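Ralf, proline/betaine transporter (Legionella pneumophila, PDB 4D7Q) is an engineered chimera joining a Legionella RalF Sec7 domain to a Rickettsia RalF capping domain, and probably acts as a guanine nucleotide exchange factor. Local coordinates at residues R16-A21 with N31-I36; V203-G208 with S332-Y337; Q210-S215 with K296-I301; Q217-F222 with S325-V330. The protein carries 2 engineered substitutions. All blocks are in the same frame, centred on the assembly; numbering follows the deposited sequence.

Interaction 1 belongs to the Sec7 part of the chimera; interactions 2, 3 and 4 lie in the capping part. The first is a mostly buried helix-to-helix contact of isoleucines with a long ion pair at its margin. Interactions 2 and 3 build the same sheet: strand 208-214 pairs with 332-334 in one and 297-303 in the other, and a probable hydrogen bond from Q210 N to S332 O connects them. Interaction 2 is a surface contact rich in polar groups and water, whereas interaction 3 has I211 and I299 on one face and mostly polar side chains on the other. Interaction 4 adjoins those isoleucines, F326 packing on I299, and adds a hydrogen-bonded helix cap.

Interaction 1: residues R16-A21 with N31-I36; sequences REIIEA and NKIKEI
I18 meets three residues of the opposite helix, each with a different part of its side chain. CG2 of I18, which stands anti to the backbone N, abuts CG1 of I33 at 3.6 Å, the two side chains crossing at about a right angle. The longer branch goes elsewhere: CD1 of I18 extends to meet CD1 of I36 tip to tip, 4.0 Å away. CG1 of I18, in turn, rests on CG of K32 at the same distance of 4.0 Å. Both segments belong to the all-helical Sec7 domain, where helices 15-24 and 26-40 form a roughly antiparallel hairpin, their local axes 10.1 Å apart and inclined at 147°. F51 of helix 44-54 packs on both I18 and I33, while I36 also touches E10 and I11 of helix 9-13. Toward solvent the chemistry changes. K32 bends at chi2 (78°), and its methylene groups pass across the E17 side chain rather than running beside it. The E17 carboxylate lies nearer carbon than charge: OE2 of E17 is 3.4 Å from CE of K32 but 3.9 Å from NZ, a long salt bridge.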
loop_
_atom_site.group_PDB
_atom_site.type_symbol
_atom_site.label_atom_id
_atom_site.label_comp_id
_atom_site.label_asym_id
_atom_site.label_seq_id
_atom_site.Cartn_x
_atom_site.Cartn_y
_atom_site.Cartn_z
ATOM N N ARG A 16 2.574 -27.672 -2.004
ATOM C CA ARG A 16 4.031 -27.495 -1.855
ATOM C C ARG A 16 4.667 -26.861 -3.094
ATOM O O ARG A 16 5.437 -25.907 -2.966
ATOM C CB ARG A 16 4.723 -28.819 -1.492
ATOM C CG ARG A 16 6.225 -28.690 -1.201
ATOM N N GLU A 17 4.429 -27.322 -4.182
ATOM C CA GLU A 17 4.932 -26.737 -5.424
ATOM C C GLU A 17 4.492 -25.249 -5.534
ATOM O O GLU A 17 5.290 -24.406 -5.930
ATOM C CB GLU A 17 4.393 -27.540 -6.632
ATOM C CG GLU A 17 5.160 -27.304 -7.920
ATOM C CD GLU A 17 4.479 -27.642 -9.234
ATOM O OE1 GLU A 17 3.621 -28.555 -9.257
ATOM O OE2 GLU A 17 4.849 -27.022 -10.258
ATOM N N ILE A 18 3.220 -24.948 -5.212
ATOM C CA ILE A 18 2.695 -23.580 -5.282
ATOM C C ILE A 18 3.438 -22.698 -4.276
ATOM O O ILE A 18 3.931 -21.627 -4.656
ATOM C CB ILE A 18 1.153 -23.501 -5.142
ATOM C CG1 ILE A 18 0.450 -24.309 -6.260
ATOM C CG2 ILE A 18 0.690 -22.027 -5.193
ATOM C CD1 ILE A 18 -0.985 -24.851 -5.885
ATOM N N ILE A 19 3.601 -23.191 -3.025
ATOM C CA ILE A 19 4.326 -22.448 -1.979
ATOM C C ILE A 19 5.750 -22.087 -2.427
ATOM O O ILE A 19 6.099 -20.912 -2.405
ATOM C CB ILE A 19 4.292 -23.149 -0.586
ATOM C CG1 ILE A 19 2.825 -23.291 -0.067
ATOM C CG2 ILE A 19 5.170 -22.385 0.432
ATOM C CD1 ILE A 19 2.591 -24.359 1.010
ATOM N N GLU A 20 6.545 -23.084 -2.857
ATOM C CA GLU A 20 7.931 -22.900 -3.288
ATOM C C GLU A 20 8.051 -21.985 -4.499
ATOM O O GLU A 20 8.914 -21.105 -4.496
ATOM C CB GLU A 20 8.614 -24.249 -3.546
ATOM C CG GLU A 20 8.855 -25.062 -2.289
ATOM C CD GLU A 20 9.552 -26.397 -2.501
ATOM O OE1 GLU A 20 10.043 -26.661 -3.624
ATOM O OE2 GLU A 20 9.611 -27.186 -1.531
ATOM N N ALA A 21 7.155 -22.142 -5.501
ATOM C CA ALA A 21 7.156 -21.278 -6.690
ATOM C C ALA A 21 6.825 -19.836 -6.294
ATOM O O ALA A 21 7.547 -18.926 -6.714
ATOM C CB ALA A 21 6.170 -21.789 -7.743
ATOM N N ASN A 31 0.472 -17.875 -11.162
ATOM C CA ASN A 31 0.241 -18.486 -12.474
ATOM C C ASN A 31 0.030 -19.980 -12.371
ATOM O O ASN A 31 -0.777 -20.515 -13.128
ATOM C CB ASN A 31 1.378 -18.181 -13.455
ATOM C CG ASN A 31 1.361 -16.778 -14.025
ATOM O OD1 ASN A 31 0.399 -16.007 -13.869
ATOM N ND2 ASN A 31 2.431 -16.421 -14.715
ATOM N N LYS A 32 0.726 -20.657 -11.427
ATOM C CA LYS A 32 0.537 -22.106 -11.232
ATOM C C LYS A 32 -0.908 -22.374 -10.751
ATOM O O LYS A 32 -1.551 -23.285 -11.258
ATOM C CB LYS A 32 1.590 -22.687 -10.261
ATOM C CG LYS A 32 1.541 -24.207 -10.094
ATOM C CD LYS A 32 2.194 -24.934 -11.267
ATOM C CE LYS A 32 1.706 -26.353 -11.418
ATOM N NZ LYS A 32 1.923 -26.858 -12.802
ATOM N N ILE A 33 -1.437 -21.533 -9.835
ATOM C CA ILE A 33 -2.816 -21.663 -9.353
ATOM C C ILE A 33 -3.760 -21.476 -10.541
ATOM O O ILE A 33 -4.647 -22.316 -10.763
ATOM C CB ILE A 33 -3.169 -20.701 -8.179
ATOM C CG1 ILE A 33 -2.352 -21.024 -6.904
ATOM C CG2 ILE A 33 -4.705 -20.712 -7.887
ATOM C CD1 ILE A 33 -2.447 -19.905 -5.795
ATOM N N LYS A 34 -3.546 -20.392 -11.316
ATOM C CA LYS A 34 -4.409 -20.100 -12.469
ATOM C C LYS A 34 -4.453 -21.233 -13.506
ATOM O O LYS A 34 -5.520 -21.557 -14.010
ATOM C CB LYS A 34 -4.073 -18.734 -13.087
ATOM C CG LYS A 34 -4.411 -17.545 -12.143
ATOM C CD LYS A 34 -3.833 -16.224 -12.641
ATOM C CE LYS A 34 -4.528 -15.719 -13.886
ATOM N NZ LYS A 34 -3.805 -14.580 -14.513
ATOM N N GLU A 35 -3.305 -21.866 -13.769
ATOM C CA GLU A 35 -3.184 -22.964 -14.729
ATOM C C GLU A 35 -4.021 -24.173 -14.303
ATOM O O GLU A 35 -4.754 -24.716 -15.131
ATOM C CB GLU A 35 -1.713 -23.355 -14.909
ATOM C CG GLU A 35 -0.957 -22.374 -15.794
ATOM C CD GLU A 35 0.550 -22.308 -15.615
ATOM O OE1 GLU A 35 1.126 -23.184 -14.926
ATOM O OE2 GLU A 35 1.159 -21.380 -16.189
ATOM N N ILE A 36 -3.927 -24.563 -12.998
ATOM C CA ILE A 36 -4.676 -25.672 -12.392
ATOM C C ILE A 36 -6.157 -25.345 -12.488
ATOM O O ILE A 36 -6.935 -26.155 -12.980
ATOM C CB ILE A 36 -4.211 -25.979 -10.926
ATOM C CG1 ILE A 36 -2.721 -26.414 -10.892
ATOM C CG2 ILE A 36 -5.097 -27.070 -10.293
ATOM C CD1 ILE A 36 -2.026 -26.236 -9.536
#

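Interaction 2: residues V203-G208 with S332-Y337; sequences VDSSPG and SIKATY
K334 has the largest share of this contact, laying its extended side chain over the loop formed by residues 203-208. NZ of K334 donates to the backbone O of S205 at 2.7 Å, tilted 30° from the carbonyl plane. Along the way its methylenes brush oxygens: CD is 3.4 Å from S205 OG and, at the root, CB is 3.4 Å from S206 O. The backbones add a reciprocal pair of bonds: G208 N donates to K334 O and K334 N to G208 O, each at 2.8 Å, which makes this an antiparallel hydrogen-bonded pair. G208 adopts a positive phi of 94°, where a side chain would press on the carbonyl oxygen of P207. Beyond the pair, CB of P207 rests 3.4 Å from the O of A335. At the other end, the OG of S332 touches CB of S205 at 3.3 Å.

Water and outside residues form the next shell. One water accepts from S205 N and, weakly, from NZ of K334; another sits among S206 O, G208 O and S332 OG. The ammonium also forms a salt bridge with E62 of helix 61-68, across the engineered boundary between the Sec7 and capping parts. Strand 332-334 is the outermost strand on this side of the six-stranded antiparallel sheet, next to strand 208-214, and I333 packs against helix 341-351.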
loop_
_atom_site.group_PDB
_atom_site.type_symbol
_atom_site.label_atom_id
_atom_site.label_comp_id
_atom_site.label_asym_id
_atom_site.label_seq_id
_atom_site.Cartn_x
_atom_site.Cartn_y
_atom_site.Cartn_z
ATOM N N VAL A 203 5.840 -3.723 5.682
ATOM C CA VAL A 203 7.036 -4.129 4.933
ATOM C C VAL A 203 8.137 -3.064 5.261
ATOM O O VAL A 203 7.809 -1.900 5.493
ATOM C CB VAL A 203 6.775 -4.214 3.393
ATOM C CG1 VAL A 203 5.728 -5.267 3.066
ATOM C CG2 VAL A 203 6.364 -2.858 2.808
ATOM N N ASP A 204 9.414 -3.459 5.257
ATOM C CA ASP A 204 10.519 -2.535 5.511
ATOM C C ASP A 204 10.792 -1.697 4.277
ATOM O O ASP A 204 11.312 -0.588 4.373
ATOM C CB ASP A 204 11.800 -3.325 5.884
ATOM C CG ASP A 204 11.820 -3.877 7.298
ATOM O OD1 ASP A 204 11.261 -3.210 8.215
ATOM O OD2 ASP A 204 12.435 -4.952 7.505
ATOM N N SER A 205 10.461 -2.246 3.112
ATOM C CA SER A 205 10.690 -1.607 1.831
ATOM C C SER A 205 9.607 -2.039 0.867
ATOM O O SER A 205 9.034 -3.127 1.010
ATOM C CB SER A 205 12.063 -1.998 1.294
ATOM O OG SER A 205 12.045 -3.338 0.833
ATOM N N SER A 206 9.330 -1.190 -0.114
ATOM C CA SER A 206 8.319 -1.448 -1.131
ATOM C C SER A 206 8.965 -1.962 -2.446
ATOM O O SER A 206 10.157 -1.698 -2.657
ATOM C CB SER A 206 7.523 -0.169 -1.394
ATOM O OG SER A 206 6.720 0.156 -0.269
ATOM N N PRO A 207 8.195 -2.674 -3.335
ATOM C CA PRO A 207 8.759 -3.121 -4.624
ATOM C C PRO A 207 9.375 -1.981 -5.432
ATOM O O PRO A 207 8.846 -0.858 -5.454
ATOM C CB PRO A 207 7.533 -3.688 -5.366
ATOM C CG PRO A 207 6.601 -4.100 -4.288
ATOM C CD PRO A 207 6.772 -3.064 -3.226
ATOM N N GLY A 208 10.482 -2.291 -6.095
ATOM C CA GLY A 208 11.209 -1.334 -6.911
ATOM C C GLY A 208 12.315 -0.662 -6.134
ATOM O O GLY A 208 12.912 -1.266 -5.240
ATOM N N SER A 332 17.079 0.824 -0.648
ATOM C CA SER A 332 16.649 -0.552 -0.874
ATOM C C SER A 332 16.217 -0.755 -2.310
ATOM O O SER A 332 15.685 0.157 -2.946
ATOM C CB SER A 332 15.504 -0.937 0.063
ATOM O OG SER A 332 14.318 -0.257 -0.314
ATOM N N ILE A 333 16.453 -1.964 -2.807
ATOM C CA ILE A 333 16.050 -2.428 -4.127
ATOM C C ILE A 333 15.224 -3.659 -3.843
ATOM O O ILE A 333 15.703 -4.547 -3.136
ATOM C CB ILE A 333 17.256 -2.732 -5.054
ATOM C CG1 ILE A 333 18.180 -1.474 -5.195
ATOM C CG2 ILE A 333 16.722 -3.229 -6.415
ATOM C CD1 ILE A 333 19.423 -1.574 -6.158
ATOM N N LYS A 334 13.969 -3.703 -4.330
ATOM C CA LYS A 334 13.106 -4.850 -4.069
ATOM C C LYS A 334 12.502 -5.358 -5.351
ATOM O O LYS A 334 12.180 -4.545 -6.214
ATOM C CB LYS A 334 12.007 -4.473 -3.055
ATOM C CG LYS A 334 11.272 -5.655 -2.437
ATOM C CD LYS A 334 10.286 -5.174 -1.400
ATOM C CE LYS A 334 9.827 -6.282 -0.500
ATOM N NZ LYS A 334 8.904 -5.772 0.546
ATOM N N ALA A 335 12.334 -6.697 -5.484
ATOM C CA ALA A 335 11.717 -7.284 -6.686
ATOM C C ALA A 335 10.340 -6.691 -6.933
ATOM O O ALA A 335 9.637 -6.348 -5.984
ATOM C CB ALA A 335 11.579 -8.800 -6.531
ATOM N N THR A 336 9.975 -6.527 -8.195
ATOM C CA THR A 336 8.615 -6.107 -8.538
ATOM C C THR A 336 7.894 -7.424 -8.848
ATOM O O THR A 336 8.530 -8.476 -8.818
ATOM C CB THR A 336 8.554 -5.098 -9.694
ATOM O OG1 THR A 336 8.877 -5.745 -10.923
ATOM C CG2 THR A 336 9.401 -3.869 -9.463
ATOM N N TYR A 337 6.596 -7.381 -9.162
ATOM C CA TYR A 337 5.856 -8.596 -9.494
ATOM C C TYR A 337 6.458 -9.299 -10.747
ATOM O O TYR A 337 6.422 -10.530 -10.855
ATOM C CB TYR A 337 4.391 -8.228 -9.752
ATOM C CG TYR A 337 3.478 -9.425 -9.906
ATOM C CD1 TYR A 337 3.133 -10.209 -8.808
ATOM C CD2 TYR A 337 2.920 -9.748 -11.143
ATOM C CE1 TYR A 337 2.270 -11.295 -8.937
ATOM C CE2 TYR A 337 2.015 -10.801 -11.274
ATOM C CZ TYR A 337 1.688 -11.567 -10.164
ATOM O OH TYR A 337 0.864 -12.661 -10.275
HETATM O O HOH W 1 10.762 -5.147 3.237
HETATM O O HOH W 2 12.800 -0.989 -2.415
#

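Interaction 3: residues Q210-S215 with K296-I301; sequences QINNIS and KSKIII
I299 turns its CG1 branch between the backbone N and the carbonyl carbon (chi1 61°), the crowded position, which places CG1 3.9 Å from both CB of I211 and CD1 of I214. CD1 of I299 meets I211 CD1 and I214 CD1, each at 3.8 Å; I211 lies beside I299, whereas I214 crosses it at about a right angle. On the other face, Q210 holds CG anti to the backbone N (chi1 -171°) and runs alongside I300, CG to CG1. I211 and I299 exchange backbone bonds, I211 N to I299 O at 3.0 Å and I299 N to I211 O at 3.1 Å. This is an interior pairing in the antiparallel sheet of the capping domain, one strand in from the edge strand 332-334. The apolar face lies beneath F222 of helix 220-230; I300 shares the other with Q210, N212 and K298. NE2 of Q210 donates to N212 OD1 at 2.7 Å, nearly straight and on a lone pair; together with S206 N donating to OE1, this helps set the rotation of the Q210 amide. A water bridges OE1 of Q210 and NZ of K298, and that ammonium also donates to G108 O in the fused Sec7 part.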
loop_
_atom_site.group_PDB
_atom_site.type_symbol
_atom_site.label_atom_id
_atom_site.label_comp_id
_atom_site.label_asym_id
_atom_site.label_seq_id
_atom_site.Cartn_x
_atom_site.Cartn_y
_atom_site.Cartn_z
ATOM N N GLN A 210 13.683 2.390 -3.644
ATOM C CA GLN A 210 13.214 3.241 -2.555
ATOM C C GLN A 210 14.358 4.048 -1.997
ATOM O O GLN A 210 15.455 3.532 -1.834
ATOM C CB GLN A 210 12.547 2.413 -1.447
ATOM C CG GLN A 210 11.842 3.258 -0.359
ATOM C CD GLN A 210 11.001 2.422 0.573
ATOM O OE1 GLN A 210 10.365 1.457 0.168
ATOM N NE2 GLN A 210 10.936 2.805 1.835
ATOM N N ILE A 211 14.098 5.330 -1.734
ATOM C CA ILE A 211 15.068 6.235 -1.132
ATOM C C ILE A 211 14.405 6.851 0.097
ATOM O O ILE A 211 13.495 7.684 -0.038
ATOM C CB ILE A 211 15.661 7.303 -2.089
ATOM C CG1 ILE A 211 16.000 6.737 -3.502
ATOM C CG2 ILE A 211 16.887 7.959 -1.411
ATOM C CD1 ILE A 211 16.571 7.804 -4.541
ATOM N N ASN A 212 14.834 6.402 1.294
ATOM C CA ASN A 212 14.308 6.919 2.556
ATOM C C ASN A 212 15.102 8.115 2.993
ATOM O O ASN A 212 16.232 8.280 2.552
ATOM C CB ASN A 212 14.425 5.878 3.660
ATOM C CG ASN A 212 13.518 4.715 3.494
ATOM O OD1 ASN A 212 12.440 4.816 2.897
ATOM N ND2 ASN A 212 13.918 3.606 4.083
ATOM N N ASN A 213 14.527 8.924 3.898
ATOM C CA ASN A 213 15.167 10.090 4.520
ATOM C C ASN A 213 15.726 11.058 3.479
ATOM O O ASN A 213 16.814 11.617 3.659
ATOM C CB ASN A 213 16.243 9.646 5.557
ATOM C CG ASN A 213 15.777 8.532 6.481
ATOM O OD1 ASN A 213 14.822 8.675 7.242
ATOM N ND2 ASN A 213 16.423 7.380 6.411
ATOM N N ILE A 214 14.979 11.234 2.372
ATOM C CA ILE A 214 15.377 12.122 1.278
ATOM C C ILE A 214 14.979 13.553 1.644
ATOM O O ILE A 214 13.972 13.741 2.329
ATOM C CB ILE A 214 14.815 11.638 -0.100
ATOM C CG1 ILE A 214 15.666 12.168 -1.287
ATOM C CG2 ILE A 214 13.293 11.902 -0.275
ATOM C CD1 ILE A 214 15.491 11.424 -2.639
ATOM N N SER A 215 15.786 14.548 1.259
ATOM C CA SER A 215 15.431 15.948 1.528
ATOM C C SER A 215 15.929 16.928 0.475
ATOM O O SER A 215 16.873 16.625 -0.256
ATOM C CB SER A 215 15.825 16.381 2.945
ATOM O OG SER A 215 17.127 16.930 3.054
ATOM N N LYS A 296 10.282 11.174 8.353
ATOM C CA LYS A 296 11.037 11.604 7.166
ATOM C C LYS A 296 10.344 11.357 5.840
ATOM O O LYS A 296 9.381 10.602 5.763
ATOM C CB LYS A 296 12.450 10.974 7.162
ATOM C CG LYS A 296 13.262 11.196 8.453
ATOM C CD LYS A 296 13.889 12.595 8.581
ATOM C CE LYS A 296 14.788 12.723 9.797
ATOM N NZ LYS A 296 14.026 12.739 11.084
ATOM N N SER A 297 10.833 12.020 4.798
ATOM C CA SER A 297 10.330 11.903 3.437
ATOM C C SER A 297 10.914 10.654 2.772
ATOM O O SER A 297 11.948 10.134 3.199
ATOM C CB SER A 297 10.709 13.136 2.632
ATOM O OG SER A 297 9.905 14.247 2.993
ATOM N N LYS A 298 10.220 10.161 1.741
ATOM C CA LYS A 298 10.654 9.015 0.961
ATOM C C LYS A 298 10.093 9.082 -0.463
ATOM O O LYS A 298 9.059 9.723 -0.722
ATOM C CB LYS A 298 10.308 7.665 1.673
ATOM C CG LYS A 298 8.919 7.100 1.328
ATOM C CD LYS A 298 8.628 5.738 1.942
ATOM C CE LYS A 298 7.120 5.509 1.902
ATOM N NZ LYS A 298 6.759 4.192 2.478
ATOM N N ILE A 299 10.816 8.444 -1.389
ATOM C CA ILE A 299 10.416 8.290 -2.777
ATOM C C ILE A 299 10.499 6.823 -3.170
ATOM O O ILE A 299 11.417 6.114 -2.739
ATOM C CB ILE A 299 11.105 9.249 -3.795
ATOM C CG1 ILE A 299 12.630 9.069 -3.823
ATOM C CG2 ILE A 299 10.682 10.723 -3.586
ATOM C CD1 ILE A 299 13.283 9.568 -5.158
ATOM N N ILE A 300 9.518 6.370 -3.957
ATOM C CA ILE A 300 9.466 5.002 -4.477
ATOM C C ILE A 300 9.399 5.086 -6.010
ATOM O O ILE A 300 8.457 5.676 -6.566
ATOM C CB ILE A 300 8.313 4.155 -3.862
ATOM C CG1 ILE A 300 8.487 4.000 -2.305
ATOM C CG2 ILE A 300 8.221 2.766 -4.551
ATOM C CD1 ILE A 300 7.212 3.507 -1.542
ATOM N N ILE A 301 10.394 4.470 -6.689
ATOM C CA ILE A 301 10.475 4.463 -8.154
ATOM C C ILE A 301 10.226 3.070 -8.715
ATOM O O ILE A 301 10.888 2.108 -8.327
ATOM C CB ILE A 301 11.797 5.098 -8.690
ATOM C CG1 ILE A 301 12.052 6.486 -8.062
ATOM C CG2 ILE A 301 11.819 5.175 -10.240
ATOM C CD1 ILE A 301 13.118 6.458 -7.084
HETATM O O HOH W 3 7.923 1.525 1.829
HETATM O O HOH W 4 13.512 13.405 5.214
#

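Interaction 4: residues Q217-F222 with S325-V330; sequences QNDKTF and SFETKV
E327, T221 and F326 lose the most surface here: T221 lies in the first turn of helix 220-230, while E327 and F326 come from the facing loop. E327 comes over the helix start: its OE1 accepts from K220 N at 2.9 Å, the donor standing well above the carboxylate plane, while OE2 lies against CB of K220. T221 divides its two branches. With OG1 anti to the carbonyl carbon (chi1 -45°), the hydroxyl donates to S325 O at 2.6 Å, and CG2 is left to settle over one face of the F326 ring. This CH-pi contact is 3.9 Å from methyl to centroid, offset toward the rim. The same ring turns CD1 to CB of F222 and continues onto I299 and I211 of the sheet.

D219 draws these residues together. Its OD2 receives T328 OG1 at 2.6 Å and T328 N at 2.9 Å, both from the same face, whereas OD1 receives E327 N at 3.1 Å and F222 N at 3.2 Å from opposite faces. So many donors, beside a helix N terminus, would probably stabilise a negative charge despite the nearby E327 carboxylate. The carbonyls of F326 and E327 are bound by R352. D219 is an aspartate N-cap, accepting from F222 N and weakly from T221 N, and its carboxylate also binds the loop that leads to strand 332-334.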
loop_
_atom_site.group_PDB
_atom_site.type_symbol
_atom_site.label_atom_id
_atom_site.label_comp_id
_atom_site.label_asym_id
_atom_site.label_seq_id
_atom_site.Cartn_x
_atom_site.Cartn_y
_atom_site.Cartn_z
ATOM N N GLN A 217 17.406 19.583 1.239
ATOM C CA GLN A 217 18.690 20.000 1.800
ATOM C C GLN A 217 19.803 19.016 1.456
ATOM O O GLN A 217 20.942 19.438 1.283
ATOM C CB GLN A 217 18.587 20.197 3.330
ATOM C CG GLN A 217 17.800 21.442 3.772
ATOM C CD GLN A 217 16.314 21.415 3.450
ATOM O OE1 GLN A 217 15.546 20.558 3.917
ATOM N NE2 GLN A 217 15.876 22.360 2.633
ATOM N N ASN A 218 19.481 17.712 1.355
ATOM C CA ASN A 218 20.472 16.670 1.068
ATOM C C ASN A 218 20.517 16.144 -0.384
ATOM O O ASN A 218 21.463 15.425 -0.727
ATOM C CB ASN A 218 20.388 15.519 2.109
ATOM C CG ASN A 218 19.151 14.624 2.043
ATOM O OD1 ASN A 218 18.735 14.126 0.976
ATOM N ND2 ASN A 218 18.599 14.302 3.216
ATOM N N ASP A 219 19.509 16.489 -1.236
ATOM C CA ASP A 219 19.437 16.010 -2.624
ATOM C C ASP A 219 19.001 17.115 -3.628
ATOM O O ASP A 219 17.885 17.635 -3.521
ATOM C CB ASP A 219 18.472 14.798 -2.678
ATOM C CG ASP A 219 18.583 13.926 -3.915
ATOM O OD1 ASP A 219 18.591 14.477 -5.034
ATOM O OD2 ASP A 219 18.616 12.692 -3.766
ATOM N N LYS A 220 19.870 17.436 -4.616
ATOM C CA LYS A 220 19.595 18.458 -5.646
ATOM C C LYS A 220 18.457 18.080 -6.581
ATOM O O LYS A 220 17.675 18.960 -6.962
ATOM C CB LYS A 220 20.859 18.860 -6.437
ATOM C CG LYS A 220 20.713 20.184 -7.193
ATOM C CD LYS A 220 22.006 20.613 -7.904
ATOM C CE LYS A 220 21.995 20.356 -9.395
ATOM N NZ LYS A 220 21.144 21.330 -10.129
ATOM N N THR A 221 18.341 16.782 -6.934
ATOM C CA THR A 221 17.246 16.290 -7.780
ATOM C C THR A 221 15.908 16.370 -7.024
ATOM O O THR A 221 14.899 16.800 -7.594
ATOM C CB THR A 221 17.537 14.879 -8.311
ATOM O OG1 THR A 221 18.886 14.833 -8.773
ATOM C CG2 THR A 221 16.590 14.478 -9.452
ATOM N N PHE A 222 15.903 15.961 -5.746
ATOM C CA PHE A 222 14.690 16.049 -4.942
ATOM C C PHE A 222 14.332 17.513 -4.667
ATOM O O PHE A 222 13.145 17.856 -4.722
ATOM C CB PHE A 222 14.803 15.254 -3.642
ATOM C CG PHE A 222 13.500 15.157 -2.883
ATOM C CD1 PHE A 222 12.484 14.310 -3.316
ATOM C CD2 PHE A 222 13.298 15.893 -1.720
ATOM C CE1 PHE A 222 11.291 14.204 -2.599
ATOM C CE2 PHE A 222 12.102 15.782 -1.001
ATOM C CZ PHE A 222 11.106 14.944 -1.445
ATOM N N SER A 325 19.475 9.227 -10.985
ATOM C CA SER A 325 19.480 10.676 -11.177
ATOM C C SER A 325 19.385 11.428 -9.854
ATOM O O SER A 325 19.796 12.583 -9.782
ATOM C CB SER A 325 18.354 11.101 -12.112
ATOM O OG SER A 325 18.633 10.735 -13.451
ATOM N N PHE A 326 18.821 10.805 -8.818
ATOM C CA PHE A 326 18.762 11.439 -7.512
ATOM C C PHE A 326 20.159 11.353 -6.921
ATOM O O PHE A 326 20.860 10.368 -7.153
ATOM C CB PHE A 326 17.680 10.793 -6.607
ATOM C CG PHE A 326 16.265 11.154 -7.037
ATOM C CD1 PHE A 326 15.650 12.312 -6.567
ATOM C CD2 PHE A 326 15.576 10.369 -7.957
ATOM C CE1 PHE A 326 14.363 12.666 -6.989
ATOM C CE2 PHE A 326 14.285 10.729 -8.390
ATOM C CZ PHE A 326 13.684 11.868 -7.896
ATOM N N GLU A 327 20.608 12.412 -6.240
ATOM C CA GLU A 327 21.948 12.439 -5.636
ATOM C C GLU A 327 22.113 11.368 -4.567
ATOM O O GLU A 327 23.177 10.760 -4.471
ATOM C CB GLU A 327 22.239 13.813 -5.030
ATOM C CG GLU A 327 22.579 14.877 -6.056
ATOM C CD GLU A 327 22.984 16.209 -5.456
ATOM O OE1 GLU A 327 22.635 16.470 -4.283
ATOM O OE2 GLU A 327 23.645 16.999 -6.168
ATOM N N THR A 328 21.056 11.125 -3.786
ATOM C CA THR A 328 21.048 10.125 -2.716
ATOM C C THR A 328 21.057 8.717 -3.286
ATOM O O THR A 328 20.231 8.382 -4.155
ATOM C CB THR A 328 19.832 10.314 -1.804
ATOM O OG1 THR A 328 19.592 11.708 -1.588
ATOM C CG2 THR A 328 19.978 9.584 -0.468
ATOM N N LYS A 329 21.970 7.874 -2.781
ATOM C CA LYS A 329 21.970 6.476 -3.205
ATOM C C LYS A 329 20.695 5.791 -2.653
ATOM O O LYS A 329 20.141 6.217 -1.630
ATOM C CB LYS A 329 23.275 5.735 -2.827
ATOM C CG LYS A 329 23.463 5.443 -1.342
ATOM C CD LYS A 329 24.644 4.494 -1.097
ATOM C CE LYS A 329 24.904 4.282 0.379
ATOM N NZ LYS A 329 26.048 3.359 0.620
ATOM N N VAL A 330 20.215 4.788 -3.355
ATOM C CA VAL A 330 19.023 4.035 -3.017
ATOM C C VAL A 330 19.186 3.294 -1.669
ATOM O O VAL A 330 20.230 2.750 -1.429
ATOM C CB VAL A 330 18.693 3.118 -4.229
ATOM C CG1 VAL A 330 19.685 2.007 -4.380
ATOM C CG2 VAL A 330 17.326 2.553 -4.191
#